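Local coordinates for protein MdbA (Actinomyces oris, PDB 4Z7X) that probably catalyses disulfide bond formation as a thiol-disulfide oxidoreductase, in a pathway linked to sortase-mediated pilus assembly, at residues L21-A26 with Q34-A39; V58-F63 with A93-K98; M112-D117 with D175-W180; D64-H69 with Q102-V107. All coordinates share one frame; numbering follows the deposited sequence.

In the fold
From the N terminus, interaction 1 comes first: 21-26 meets 34-39 across seven intervening residues, closing a loop just before edge strand 41-43. Interaction 2 pairs strand 58-63 with strand 91-96 around helix 68-86. Interaction 4 crosses it in sequence, because 64-69 directly follows the first strand and 102-107 lies beyond the second; Lys-98 joins the two through a salt bridge to Glu-103. Interaction 3 spans the longest gap and comes after the others along the chain, binding helix 103-118, also used by interaction 4, to the start of helix 178-190. Trp-180 then touches Ala-39 and Pro-96, bringing interactions 1, 2 and 3 together.

Interaction 1. Residues L21-A26 with Q34-A39; sequences LATAKA and QVLSDA. With 3CX ((2S)-3-(cyclohexylamino)-2-hydroxypropane-1-sulfonic acid), chain C.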
loop_
_atom_site.group_PDB
_atom_site.type_symbol
_atom_site.label_atom_id
_atom_site.label_comp_id
_atom_site.label_asym_id
_atom_site.label_seq_id
_atom_site.Cartn_x
_atom_site.Cartn_y
_atom_site.Cartn_z
ATOM N N LEU A 21 8.348 11.631 -4.137
ATOM C CA LEU A 21 8.827 10.366 -4.680
ATOM C C LEU A 21 10.209 10.733 -5.093
ATOM O O LEU A 21 10.409 11.424 -6.077
ATOM C CB LEU A 21 7.964 9.970 -5.875
ATOM C CG LEU A 21 8.139 8.570 -6.384
ATOM C CD1 LEU A 21 7.153 8.438 -7.537
ATOM C CD2 LEU A 21 9.559 8.315 -6.876
ATOM N N ALA A 22 11.155 10.302 -4.309
ATOM C CA ALA A 22 12.476 10.832 -4.381
ATOM C C ALA A 22 13.533 9.748 -4.209
ATOM O O ALA A 22 14.717 10.072 -3.896
ATOM C CB ALA A 22 12.658 11.929 -3.325
ATOM N N THR A 23 13.129 8.478 -4.440
ATOM C CA THR A 23 14.088 7.399 -4.411
ATOM C C THR A 23 13.958 6.568 -5.687
ATOM O O THR A 23 12.909 6.609 -6.340
ATOM C CB THR A 23 13.862 6.514 -3.182
ATOM O OG1 THR A 23 12.512 6.132 -3.183
ATOM C CG2 THR A 23 14.143 7.263 -1.871
ATOM N N ALA A 24 15.079 5.890 -6.029
ATOM C CA ALA A 24 15.231 4.875 -7.069
ATOM C C ALA A 24 14.874 3.464 -6.561
ATOM O O ALA A 24 14.625 3.298 -5.413
ATOM C CB ALA A 24 16.646 4.854 -7.476
ATOM N N LYS A 25 14.876 2.461 -7.431
ATOM C CA LYS A 25 14.507 1.102 -7.045
ATOM C C LYS A 25 15.495 0.536 -6.037
ATOM O O LYS A 25 16.717 0.797 -6.101
ATOM C CB LYS A 25 14.427 0.184 -8.271
ATOM C CG LYS A 25 13.316 0.572 -9.217
ATOM C CD LYS A 25 11.961 0.090 -8.781
ATOM C CE LYS A 25 10.820 0.767 -9.566
ATOM N NZ LYS A 25 11.059 0.971 -11.023
ATOM N N ALA A 26 14.976 -0.250 -5.116
ATOM C CA ALA A 26 15.830 -0.924 -4.117
ATOM C C ALA A 26 16.788 -1.896 -4.763
ATOM O O ALA A 26 17.941 -1.972 -4.359
ATOM C CB ALA A 26 14.983 -1.653 -3.089
ATOM N N GLN A 34 9.894 -4.004 -8.093
ATOM C CA GLN A 34 9.430 -2.664 -8.431
ATOM C C GLN A 34 9.366 -1.734 -7.202
ATOM O O GLN A 34 8.957 -0.604 -7.313
ATOM C CB GLN A 34 8.097 -2.707 -9.206
ATOM C CG GLN A 34 8.175 -3.447 -10.545
ATOM C CD GLN A 34 7.070 -3.070 -11.518
ATOM O OE1 GLN A 34 7.025 -1.932 -12.000
ATOM N NE2 GLN A 34 6.178 -4.042 -11.849
ATOM N N VAL A 35 9.769 -2.217 -6.029
ATOM C CA VAL A 35 9.785 -1.408 -4.818
ATOM C C VAL A 35 10.989 -0.472 -4.802
ATOM O O VAL A 35 12.094 -0.815 -5.190
ATOM C CB VAL A 35 9.668 -2.303 -3.544
ATOM C CG1 VAL A 35 10.222 -1.626 -2.304
ATOM C CG2 VAL A 35 8.172 -2.682 -3.334
ATOM N N LEU A 36 10.749 0.709 -4.280
ATOM C CA LEU A 36 11.744 1.761 -4.198
ATOM C C LEU A 36 12.630 1.612 -2.962
ATOM O O LEU A 36 12.381 0.777 -2.089
ATOM C CB LEU A 36 11.049 3.105 -4.221
ATOM C CG LEU A 36 10.251 3.433 -5.464
ATOM C CD1 LEU A 36 9.588 4.759 -5.298
ATOM C CD2 LEU A 36 11.116 3.469 -6.694
ATOM N N SER A 37 13.650 2.466 -2.874
ATOM C CA SER A 37 14.667 2.348 -1.844
ATOM C C SER A 37 14.131 2.641 -0.447
ATOM O O SER A 37 14.787 2.333 0.548
ATOM C CB SER A 37 15.838 3.281 -2.156
ATOM O OG SER A 37 15.425 4.630 -2.190
ATOM N N ASP A 38 12.928 3.240 -0.383
ATOM C CA ASP A 38 12.258 3.503 0.913
ATOM C C ASP A 38 11.134 2.531 1.221
ATOM O O ASP A 38 10.329 2.782 2.099
ATOM C CB ASP A 38 11.770 4.941 1.014
ATOM C CG ASP A 38 10.622 5.236 0.087
ATOM O OD1 ASP A 38 10.345 4.362 -0.795
ATOM O OD2 ASP A 38 10.024 6.344 0.206
ATOM N N ALA A 39 11.107 1.410 0.507
ATOM C CA ALA A 39 10.102 0.356 0.646
ATOM C C ALA A 39 8.749 0.629 -0.026
ATOM O O ALA A 39 7.892 -0.237 -0.001
ATOM C CB ALA A 39 9.902 -0.071 2.100
HETATM O OAA 3CX C . 3.052 4.196 -16.624
HETATM O OAB 3CX C . 2.923 5.369 -14.371
HETATM O OAC 3CX C . 3.086 3.269 -12.015
HETATM O OAD 3CX C . 4.979 4.488 -15.038
HETATM C CAE 3CX C . 2.852 -2.603 -9.027
HETATM C CAF 3CX C . 4.313 -2.236 -9.007
HETATM C CAG 3CX C . 2.118 -2.379 -10.343
HETATM C CAH 3CX C . 4.529 -0.874 -9.670
HETATM C CAI 3CX C . 2.323 -1.055 -11.039
HETATM C CAJ 3CX C . 3.675 1.077 -12.636
HETATM C CAK 3CX C . 3.297 2.782 -14.410
HETATM N NAL 3CX C . 3.989 0.878 -11.207
HETATM C CAM 3CX C . 3.817 2.550 -12.983
HETATM C CAN 3CX C . 3.361 -0.197 -10.373
HETATM S SAO 3CX C . 3.551 4.286 -15.082
HETATM O O HOH W 1 10.327 7.422 -2.371
HETATM O O HOH W 2 17.157 5.908 -4.039
#
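Lys-25 and Leu-36 mark the backbone crossing, a single bridge with their CA atoms 4.0 Å apart, and two hydrogen bonds flank it. Ala-26 N donates to Val-35 O over 2.9 Å, almost straight at 174°. Ser-37 N reaches Ala-24 O at 2.8 Å, but its bond is bent to 131° at the hydrogen. Only this one bridge forms; from Leu-36 the chain enters a type I turn that ends at Ala-39.

In the apolar contact, Leu-36 CD1 meets Leu-21 CD2 at 3.9 Å, the two side chains crossing at about a right angle; Leu-36 CB packs beside the Thr-23 hydroxyl, 3.5 Å from OG1.

Between the side chains, the polar link runs through a water. With chi1 of 53° setting Thr-23 OG1 between its backbone N and carbonyl carbon, the hydroxyl binds a water at 2.7 Å, and that water donates to Asp-38 OD2 over 2.8 Å. Asp-38 OD2 also forms a salt bridge with Arg-191, and its OD1 is bonded to Ser-40.

The contact also borders the ligand pocket: in the conformer described, Gln-34 CB is 3.8 Å from CAF of the 3CX cyclohexyl ring, a placing made less certain by a second conformer. Leu-21, Leu-36 and Val-35 touch strand 41-43, and Val-35 and Asp-38 also reach helix 178-190.

Interaction 2. Residues V58-F63 with A93-K98; sequences VLDIYF and ALHPCK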
loop_
_atom_site.group_PDB
_atom_site.type_symbol
_atom_site.label_atom_id
_atom_site.label_comp_id
_atom_site.label_asym_id
_atom_site.label_seq_id
_atom_site.Cartn_x
_atom_site.Cartn_y
_atom_site.Cartn_z
ATOM N N VAL A 58 2.021 13.754 -6.192
ATOM C CA VAL A 58 2.183 12.585 -5.358
ATOM C C VAL A 58 1.290 12.587 -4.137
ATOM O O VAL A 58 1.364 13.498 -3.306
ATOM C CB VAL A 58 3.665 12.384 -4.960
ATOM C CG1 VAL A 58 3.800 11.142 -4.105
ATOM C CG2 VAL A 58 4.522 12.243 -6.214
ATOM N N LEU A 59 0.525 11.497 -3.986
ATOM C CA LEU A 59 -0.218 11.206 -2.742
ATOM C C LEU A 59 0.468 10.011 -2.070
ATOM O O LEU A 59 0.449 8.888 -2.612
ATOM C CB LEU A 59 -1.668 10.848 -3.030
ATOM C CG LEU A 59 -2.560 10.574 -1.836
ATOM C CD1 LEU A 59 -2.851 11.847 -1.051
ATOM C CD2 LEU A 59 -3.846 9.910 -2.338
ATOM N N ASP A 60 1.107 10.275 -0.927
ATOM C CA ASP A 60 1.854 9.259 -0.191
ATOM C C ASP A 60 0.952 8.767 0.931
ATOM O O ASP A 60 0.439 9.587 1.714
ATOM C CB ASP A 60 3.076 9.906 0.498
ATOM C CG ASP A 60 4.197 10.238 -0.438
ATOM O OD1 ASP A 60 4.687 9.313 -1.081
ATOM O OD2 ASP A 60 4.622 11.437 -0.517
ATOM N N ILE A 61 0.799 7.464 1.055
ATOM C CA ILE A 61 0.084 6.848 2.147
ATOM C C ILE A 61 1.006 5.859 2.892
ATOM O O ILE A 61 1.442 4.877 2.329
ATOM C CB ILE A 61 -1.192 6.102 1.686
ATOM C CG1 ILE A 61 -2.110 7.075 0.874
ATOM C CG2 ILE A 61 -1.930 5.565 2.893
ATOM C CD1 ILE A 61 -3.323 6.439 0.261
ATOM N N TYR A 62 1.261 6.192 4.152
ATOM C CA TYR A 62 2.000 5.335 5.082
ATOM C C TYR A 62 0.975 4.527 5.865
ATOM O O TYR A 62 0.049 5.098 6.480
ATOM C CB TYR A 62 2.889 6.148 6.044
ATOM C CG TYR A 62 4.074 6.780 5.397
ATOM C CD1 TYR A 62 3.977 7.974 4.678
ATOM C CD2 TYR A 62 5.313 6.196 5.512
ATOM C CE1 TYR A 62 5.101 8.527 4.072
ATOM C CE2 TYR A 62 6.445 6.758 4.945
ATOM C CZ TYR A 62 6.336 7.918 4.219
ATOM O OH TYR A 62 7.453 8.480 3.613
ATOM N N PHE A 63 1.130 3.209 5.826
ATOM C CA PHE A 63 0.111 2.309 6.377
ATOM C C PHE A 63 0.735 1.051 6.964
ATOM O O PHE A 63 1.897 0.723 6.702
ATOM C CB PHE A 63 -0.862 1.919 5.270
ATOM C CG PHE A 63 -0.285 0.954 4.281
ATOM C CD1 PHE A 63 0.458 1.371 3.193
ATOM C CD2 PHE A 63 -0.366 -0.397 4.537
ATOM C CE1 PHE A 63 1.014 0.431 2.345
ATOM C CE2 PHE A 63 0.173 -1.332 3.698
ATOM C CZ PHE A 63 0.890 -0.915 2.594
ATOM N N ALA A 93 1.633 6.676 -4.005
ATOM C CA ALA A 93 2.775 5.981 -3.438
ATOM C C ALA A 93 2.384 5.341 -2.114
ATOM O O ALA A 93 1.922 6.034 -1.197
ATOM C CB ALA A 93 3.932 6.946 -3.231
ATOM N N LEU A 94 2.520 4.021 -2.042
ATOM C CA LEU A 94 2.128 3.235 -0.871
ATOM C C LEU A 94 3.370 2.864 -0.100
ATOM O O LEU A 94 4.289 2.313 -0.671
ATOM C CB LEU A 94 1.356 1.985 -1.269
ATOM C CG LEU A 94 0.003 2.239 -1.946
ATOM C CD1 LEU A 94 -0.670 0.942 -2.351
ATOM C CD2 LEU A 94 -0.914 3.045 -1.087
ATOM N N HIS A 95 3.376 3.211 1.194
ATOM C CA HIS A 95 4.546 3.029 2.067
ATOM C C HIS A 95 4.185 2.088 3.220
ATOM O O HIS A 95 3.523 2.510 4.158
ATOM C CB HIS A 95 5.009 4.349 2.674
ATOM C CG HIS A 95 5.416 5.406 1.701
ATOM N ND1 HIS A 95 6.729 5.819 1.545
ATOM C CD2 HIS A 95 4.673 6.186 0.871
ATOM C CE1 HIS A 95 6.773 6.805 0.659
ATOM N NE2 HIS A 95 5.540 7.059 0.249
ATOM N N PRO A 96 4.633 0.821 3.164
ATOM C CA PRO A 96 4.261 -0.149 4.187
ATOM C C PRO A 96 5.166 -0.042 5.401
ATOM O O PRO A 96 6.330 0.284 5.273
ATOM C CB PRO A 96 4.496 -1.485 3.479
ATOM C CG PRO A 96 5.672 -1.203 2.602
ATOM C CD PRO A 96 5.470 0.210 2.124
ATOM N N CYS A 97 4.612 -0.330 6.565
ATOM C CA CYS A 97 5.399 -0.570 7.762
ATOM C C CYS A 97 4.756 -1.580 8.694
ATOM O O CYS A 97 3.673 -2.072 8.438
ATOM C CB CYS A 97 5.676 0.767 8.468
ATOM S SG CYS A 97 4.226 1.457 9.280
ATOM N N LYS A 98 5.457 -1.901 9.769
ATOM C CA LYS A 98 4.991 -2.846 10.766
ATOM C C LYS A 98 4.976 -2.158 12.136
ATOM O O LYS A 98 5.434 -2.721 13.143
ATOM C CB LYS A 98 5.896 -4.088 10.738
ATOM C CG LYS A 98 5.407 -5.300 11.528
ATOM C CD LYS A 98 6.224 -6.563 11.207
ATOM C CE LYS A 98 5.954 -7.686 12.187
ATOM N NZ LYS A 98 6.814 -8.884 11.999
#
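Asp-60 to Phe-63 pair in register with Ala-93 to Pro-96 as parallel strands, their axes 4.8 Å apart and turned by 19°, with backbone bonds leading from Ala-93 N to Leu-59 O at one end to Cys-97 N to Phe-63 O at the other. On the face holding Asp-60, Tyr-62, Ala-93 and His-95, the imidazole is gripped from two directions. His-95 NE2 donates to Asp-60 OD1 at 2.8 Å; the oxygen lies close to the ring plane, whereas the nitrogen meets the carboxylate from above its plane. The carboxylate and ring planes are 70° apart. Tyr-62 supplies a flat support: the rings form an offset stack with centroids 4.0 Å apart, and His-95 CB also sits over the phenol face at 3.7 Å from its centroid, a CH-pi contact. Together the bond and the stack fix the rotation of the imidazole in a buried setting.

The other face is apolar. Phe-63 CG stands between the backbone N and carbonyl carbon (chi1 73°), and the ring extends across to the neighbouring strand. Pro-96 CA lies over one face of the Phe-63 ring, 4.0 Å from the centroid, offset toward the rim, while Phe-63 CE1 meets Leu-94 CB at 3.9 Å. Ile-61 CB adds a contact with Leu-94 CD2.

Strand 41-43 flanks one side of this pair and strand 198-201 the other. The two strands, joined through helix 68-86, form a beta-alpha-beta unit at the centre of the sheet of a thioredoxin fold, and Phe-63 also touches the residues of a thioredoxin-type CxxC pattern.

Interaction 3. Residues M112-D117 with D175-W180; sequences MGVVLD and DKYGKW
Tyr-177 lays one ring face on Gly-113, whose CA stands 3.7 Å from the ring centroid and 14° off its normal, a CH-pi contact; Lys-176 CG lies over the opposite face, offset toward the rim. At the phenol edge, near the ring plane, is Asp-117 OD2. A Schellman motif at Asp-175 ends helix 168-174, a type I turn runs on to Gly-178, and Tyr-177 occupies the N-cap position of helix 178-190, bringing both aromatic residues to helix 103-118. At the indole edge of Trp-180, in its plane, lies CG of Met-112 (selenomethionine), near CH2. Trp-180 CH2 also meets Leu-116 CD1 at 3.6 Å, the side chains crossing at about a right angle, and Trp-180 CZ3 lies 3.8 Å from Gly-113 N.

Gly-113 has no side chain, which lets the phenol lie directly against the helix backbone, with Tyr-177 CE2 at 3.5 Å from Val-114 N. Trp-180 NE1 is bonded to Ala-39 O. Leu-116 also touches the bound 3CX, which places this packing at one wall of the ligand pocket. The helices between strand 91-96 and helix 178-190 are consistent with the helical insertion of DsbA-like thioredoxin-fold proteins.

Asp-117 is held from two quarters: OD1 accepts from Lys-33 N, and OD2 takes the hydroxyl bond of Tyr-177, OH to OD2 2.6 Å, tip to tip, on the anti side and 34° out of the carboxylate plane.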
loop_
_atom_site.group_PDB
_atom_site.type_symbol
_atom_site.label_atom_id
_atom_site.label_comp_id
_atom_site.label_asym_id
_atom_site.label_seq_id
_atom_site.Cartn_x
_atom_site.Cartn_y
_atom_site.Cartn_z
HETATM N N MSE A 112 1.934 -10.042 -0.559
HETATM C CA MSE A 112 1.975 -8.857 -1.424
HETATM C C MSE A 112 3.244 -8.822 -2.236
HETATM O O MSE A 112 3.228 -8.418 -3.394
HETATM C CB MSE A 112 1.839 -7.564 -0.609
HETATM C CG MSE A 112 1.905 -6.291 -1.483
HETATM SE SE MSE A 112 0.658 -6.263 -3.051
HETATM C CE MSE A 112 -0.861 -5.592 -2.015
ATOM N N GLY A 113 4.371 -9.251 -1.659
ATOM C CA GLY A 113 5.631 -9.276 -2.410
ATOM C C GLY A 113 5.534 -10.202 -3.615
ATOM O O GLY A 113 5.999 -9.876 -4.713
ATOM N N VAL A 114 4.912 -11.361 -3.419
ATOM C CA VAL A 114 4.724 -12.298 -4.530
ATOM C C VAL A 114 3.823 -11.660 -5.594
ATOM O O VAL A 114 4.099 -11.739 -6.779
ATOM C CB VAL A 114 4.070 -13.612 -4.026
ATOM C CG1 VAL A 114 3.695 -14.515 -5.196
ATOM C CG2 VAL A 114 4.946 -14.373 -3.025
ATOM N N VAL A 115 2.733 -11.000 -5.152
ATOM C CA VAL A 115 1.853 -10.359 -6.108
ATOM C C VAL A 115 2.600 -9.250 -6.890
ATOM O O VAL A 115 2.459 -9.142 -8.121
ATOM C CB VAL A 115 0.554 -9.855 -5.432
ATOM C CG1 VAL A 115 -0.264 -9.088 -6.435
ATOM C CG2 VAL A 115 -0.214 -11.012 -4.898
ATOM N N LEU A 116 3.328 -8.396 -6.182
ATOM C CA LEU A 116 4.091 -7.361 -6.871
ATOM C C LEU A 116 5.042 -7.908 -7.904
ATOM O O LEU A 116 5.193 -7.352 -8.992
ATOM C CB LEU A 116 4.855 -6.507 -5.875
ATOM C CG LEU A 116 3.973 -5.588 -5.017
ATOM C CD1 LEU A 116 4.748 -4.957 -3.871
ATOM C CD2 LEU A 116 3.306 -4.473 -5.837
ATOM N N ASP A 117 5.711 -8.988 -7.552
ATOM C CA ASP A 117 6.713 -9.555 -8.413
ATOM C C ASP A 117 6.131 -10.395 -9.555
ATOM O O ASP A 117 6.737 -10.448 -10.619
ATOM C CB ASP A 117 7.682 -10.438 -7.610
ATOM C CG ASP A 117 8.785 -9.648 -6.914
ATOM O OD1 ASP A 117 8.970 -8.445 -7.223
ATOM O OD2 ASP A 117 9.522 -10.269 -6.107
ATOM N N ASP A 175 9.778 -16.379 5.062
ATOM C CA ASP A 175 9.877 -14.916 5.195
ATOM C C ASP A 175 10.704 -14.361 4.039
ATOM O O ASP A 175 11.649 -13.590 4.243
ATOM C CB ASP A 175 10.500 -14.571 6.551
ATOM C CG ASP A 175 10.288 -13.141 6.997
ATOM O OD1 ASP A 175 9.286 -12.505 6.565
ATOM O OD2 ASP A 175 11.101 -12.666 7.875
ATOM N N LYS A 176 10.296 -14.705 2.819
ATOM C CA LYS A 176 11.012 -14.321 1.628
ATOM C C LYS A 176 11.279 -12.795 1.572
ATOM O O LYS A 176 12.358 -12.365 1.124
ATOM C CB LYS A 176 10.244 -14.724 0.375
ATOM C CG LYS A 176 10.934 -14.342 -0.932
ATOM C CD LYS A 176 10.186 -14.906 -2.147
ATOM C CE LYS A 176 10.849 -14.484 -3.457
ATOM N NZ LYS A 176 12.110 -15.271 -3.556
ATOM N N TYR A 177 10.275 -12.021 1.968
ATOM C CA TYR A 177 10.353 -10.582 1.911
ATOM C C TYR A 177 10.580 -9.906 3.248
ATOM O O TYR A 177 10.275 -8.716 3.433
ATOM C CB TYR A 177 9.132 -9.971 1.157
ATOM C CG TYR A 177 8.997 -10.473 -0.279
ATOM C CD1 TYR A 177 9.729 -9.918 -1.320
ATOM C CD2 TYR A 177 8.150 -11.522 -0.589
ATOM C CE1 TYR A 177 9.615 -10.376 -2.617
ATOM C CE2 TYR A 177 8.017 -11.984 -1.893
ATOM C CZ TYR A 177 8.755 -11.413 -2.914
ATOM O OH TYR A 177 8.648 -11.880 -4.225
ATOM N N GLY A 178 11.222 -10.616 4.166
ATOM C CA GLY A 178 11.542 -10.014 5.461
ATOM C C GLY A 178 12.369 -8.777 5.364
ATOM O O GLY A 178 12.229 -7.903 6.189
ATOM N N LYS A 179 13.253 -8.705 4.362
ATOM C CA LYS A 179 14.043 -7.481 4.171
ATOM C C LYS A 179 13.182 -6.283 3.811
ATOM O O LYS A 179 13.465 -5.135 4.195
ATOM C CB LYS A 179 15.118 -7.644 3.082
ATOM C CG LYS A 179 16.293 -8.486 3.529
ATOM C CD LYS A 179 17.283 -8.715 2.377
ATOM C CE LYS A 179 17.836 -7.449 1.752
ATOM N NZ LYS A 179 18.782 -7.808 0.639
ATOM N N TRP A 180 12.112 -6.547 3.097
ATOM C CA TRP A 180 11.199 -5.466 2.720
ATOM C C TRP A 180 10.471 -4.933 3.946
ATOM O O TRP A 180 10.311 -3.733 4.119
ATOM C CB TRP A 180 10.171 -5.992 1.715
ATOM C CG TRP A 180 9.228 -4.967 1.169
ATOM C CD1 TRP A 180 9.452 -3.650 1.007
ATOM C CD2 TRP A 180 7.901 -5.210 0.719
ATOM N NE1 TRP A 180 8.345 -3.036 0.446
ATOM C CE2 TRP A 180 7.385 -3.987 0.246
ATOM C CE3 TRP A 180 7.110 -6.347 0.619
ATOM C CZ2 TRP A 180 6.101 -3.860 -0.250
ATOM C CZ3 TRP A 180 5.827 -6.221 0.131
ATOM C CH2 TRP A 180 5.345 -5.005 -0.326
#

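Interaction 4. Residues D64-H69 with Q102-V107; sequences DYSCSH and QEWTSV
Asp-64 opens an Asx turn that meets Thr-105 in the first turn of helix 103-118, and the Asx turn leads straight into the thioredoxin-type CxxC pattern beginning at Cys-67, the presumed redox site. Cys-67 is at the N-cap position of helix 68-86; the contact joins the loop between strand 58-63 and this helix to the start of helix 103-118. The evidence for the Asx turn is the bond from Ser-66 N to Asp-64 OD1, 2.9 Å long and 170° at the hydrogen, entering from above the carboxylate plane. Asp-64 OD1 also accepts from Thr-105 OG1 at 2.6 Å through its syn lone pair, the two side chains crossing at about a right angle. Asp-64 CG stands anti to the backbone N (chi1 -175°), the rotation that starts the carboxylate toward the helix.

Asp-64 OD2 has its own partners: Leu-100 N, and a water that donates to it at 2.8 Å. That water also donates to Thr-105 OG1 and accepts from Gln-102 N, tying the carboxylate to the helix start by a second route.

Ser-66 adds close contacts. Its OG is 2.8 Å from Thr-105 OG1, where the position of the proton is unsettled, and 3.4 Å from Trp-104 CD1, lying in the indole plane at the ring edge. Tyr-65 turns to a different neighbour, its OH being bonded to His-127. A further water closes the contact, donating to Tyr-65 O at 2.8 Å and accepting from Trp-104 NE1 at 2.9 Å.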
loop_
_atom_site.group_PDB
_atom_site.type_symbol
_atom_site.label_atom_id
_atom_site.label_comp_id
_atom_site.label_asym_id
_atom_site.label_seq_id
_atom_site.Cartn_x
_atom_site.Cartn_y
_atom_site.Cartn_z
ATOM N N ASP A 64 -0.050 0.393 7.818
ATOM C CA ASP A 64 0.242 -0.943 8.360
ATOM C C ASP A 64 -1.002 -1.808 8.101
ATOM O O ASP A 64 -2.113 -1.416 8.470
ATOM C CB ASP A 64 0.523 -0.826 9.873
ATOM C CG ASP A 64 0.955 -2.135 10.523
ATOM O OD1 ASP A 64 0.639 -3.199 9.987
ATOM O OD2 ASP A 64 1.576 -2.095 11.618
ATOM N N TYR A 65 -0.813 -2.945 7.462
ATOM C CA TYR A 65 -1.885 -3.904 7.241
ATOM C C TYR A 65 -2.636 -4.346 8.496
ATOM O O TYR A 65 -3.766 -4.826 8.391
ATOM C CB TYR A 65 -1.404 -5.148 6.466
ATOM C CG TYR A 65 -1.117 -4.901 4.989
ATOM C CD1 TYR A 65 -2.117 -4.447 4.158
ATOM C CD2 TYR A 65 0.152 -5.053 4.459
ATOM C CE1 TYR A 65 -1.900 -4.212 2.826
ATOM C CE2 TYR A 65 0.402 -4.806 3.122
ATOM C CZ TYR A 65 -0.621 -4.369 2.313
ATOM O OH TYR A 65 -0.369 -4.096 1.010
ATOM N N SER A 66 -2.009 -4.213 9.655
ATOM C CA SER A 66 -2.631 -4.584 10.933
ATOM C C SER A 66 -3.203 -3.408 11.731
ATOM O O SER A 66 -3.616 -3.592 12.883
ATOM C CB SER A 66 -1.632 -5.326 11.815
ATOM O OG SER A 66 -1.282 -6.574 11.241
ATOM N N CYS A 67 -3.318 -2.250 11.078
ATOM C CA CYS A 67 -3.832 -1.020 11.706
ATOM C C CYS A 67 -5.304 -0.813 11.346
ATOM O O CYS A 67 -5.675 -0.670 10.151
ATOM C CB CYS A 67 -2.982 0.194 11.278
ATOM S SG CYS A 67 -3.696 1.782 11.791
ATOM N N SER A 68 -6.150 -0.757 12.360
ATOM C CA SER A 68 -7.587 -0.587 12.108
ATOM C C SER A 68 -7.945 0.734 11.477
ATOM O O SER A 68 -8.882 0.796 10.681
ATOM C CB SER A 68 -8.366 -0.802 13.417
ATOM O OG SER A 68 -8.069 0.199 14.375
ATOM N N HIS A 69 -7.196 1.792 11.810
ATOM C CA HIS A 69 -7.436 3.068 11.179
ATOM C C HIS A 69 -7.080 3.047 9.688
ATOM O O HIS A 69 -7.770 3.655 8.857
ATOM C CB HIS A 69 -6.673 4.174 11.903
ATOM C CG HIS A 69 -7.140 4.393 13.297
ATOM N ND1 HIS A 69 -6.482 3.894 14.396
ATOM C CD2 HIS A 69 -8.229 5.037 13.766
ATOM C CE1 HIS A 69 -7.141 4.241 15.487
ATOM N NE2 HIS A 69 -8.206 4.933 15.128
ATOM N N GLN A 102 2.682 -6.634 14.628
ATOM C CA GLN A 102 1.842 -7.821 14.463
ATOM C C GLN A 102 2.354 -8.701 13.340
ATOM O O GLN A 102 2.604 -8.209 12.231
ATOM C CB GLN A 102 0.398 -7.418 14.142
ATOM C CG GLN A 102 -0.303 -6.763 15.335
ATOM C CD GLN A 102 -0.668 -7.781 16.411
ATOM O OE1 GLN A 102 -0.720 -9.003 16.163
ATOM N NE2 GLN A 102 -1.006 -7.293 17.576
ATOM N N GLU A 103 2.464 -10.005 13.600
ATOM C CA GLU A 103 2.970 -10.895 12.567
ATOM C C GLU A 103 2.058 -10.958 11.335
ATOM O O GLU A 103 2.548 -11.175 10.239
ATOM C CB GLU A 103 3.296 -12.290 13.093
ATOM C CG GLU A 103 4.458 -12.288 14.064
ATOM C CD GLU A 103 5.715 -11.660 13.486
ATOM O OE1 GLU A 103 6.155 -10.653 14.057
ATOM O OE2 GLU A 103 6.254 -12.176 12.463
ATOM N N TRP A 104 0.748 -10.712 11.494
ATOM C CA TRP A 104 -0.153 -10.594 10.328
ATOM C C TRP A 104 0.433 -9.661 9.252
ATOM O O TRP A 104 0.347 -9.960 8.076
ATOM C CB TRP A 104 -1.535 -10.095 10.743
ATOM C CG TRP A 104 -2.474 -9.873 9.611
ATOM C CD1 TRP A 104 -3.073 -8.696 9.270
ATOM C CD2 TRP A 104 -2.957 -10.852 8.677
ATOM N NE1 TRP A 104 -3.904 -8.866 8.203
ATOM C CE2 TRP A 104 -3.859 -10.180 7.809
ATOM C CE3 TRP A 104 -2.730 -12.227 8.485
ATOM C CZ2 TRP A 104 -4.510 -10.827 6.758
ATOM C CZ3 TRP A 104 -3.396 -12.870 7.425
ATOM C CH2 TRP A 104 -4.267 -12.170 6.589
ATOM N N THR A 105 1.055 -8.555 9.660
ATOM C CA THR A 105 1.662 -7.659 8.708
ATOM C C THR A 105 2.731 -8.348 7.875
ATOM O O THR A 105 2.782 -8.116 6.656
ATOM C CB THR A 105 2.210 -6.415 9.429
ATOM O OG1 THR A 105 1.113 -5.790 10.104
ATOM C CG2 THR A 105 2.897 -5.446 8.466
ATOM N N SER A 106 3.574 -9.183 8.501
ATOM C CA SER A 106 4.566 -9.920 7.733
ATOM C C SER A 106 3.907 -10.938 6.797
ATOM O O SER A 106 4.389 -11.173 5.703
ATOM C CB SER A 106 5.579 -10.635 8.631
ATOM O OG SER A 106 6.415 -9.688 9.305
ATOM N N VAL A 107 2.845 -11.585 7.261
ATOM C CA VAL A 107 2.141 -12.551 6.417
ATOM C C VAL A 107 1.631 -11.846 5.156
ATOM O O VAL A 107 1.888 -12.300 4.018
ATOM C CB VAL A 107 1.016 -13.239 7.177
ATOM C CG1 VAL A 107 0.227 -14.164 6.265
ATOM C CG2 VAL A 107 1.590 -14.028 8.355
HETATM O O HOH W 3 1.967 -4.690 12.560
HETATM O O HOH W 4 -4.728 -6.660 6.528
#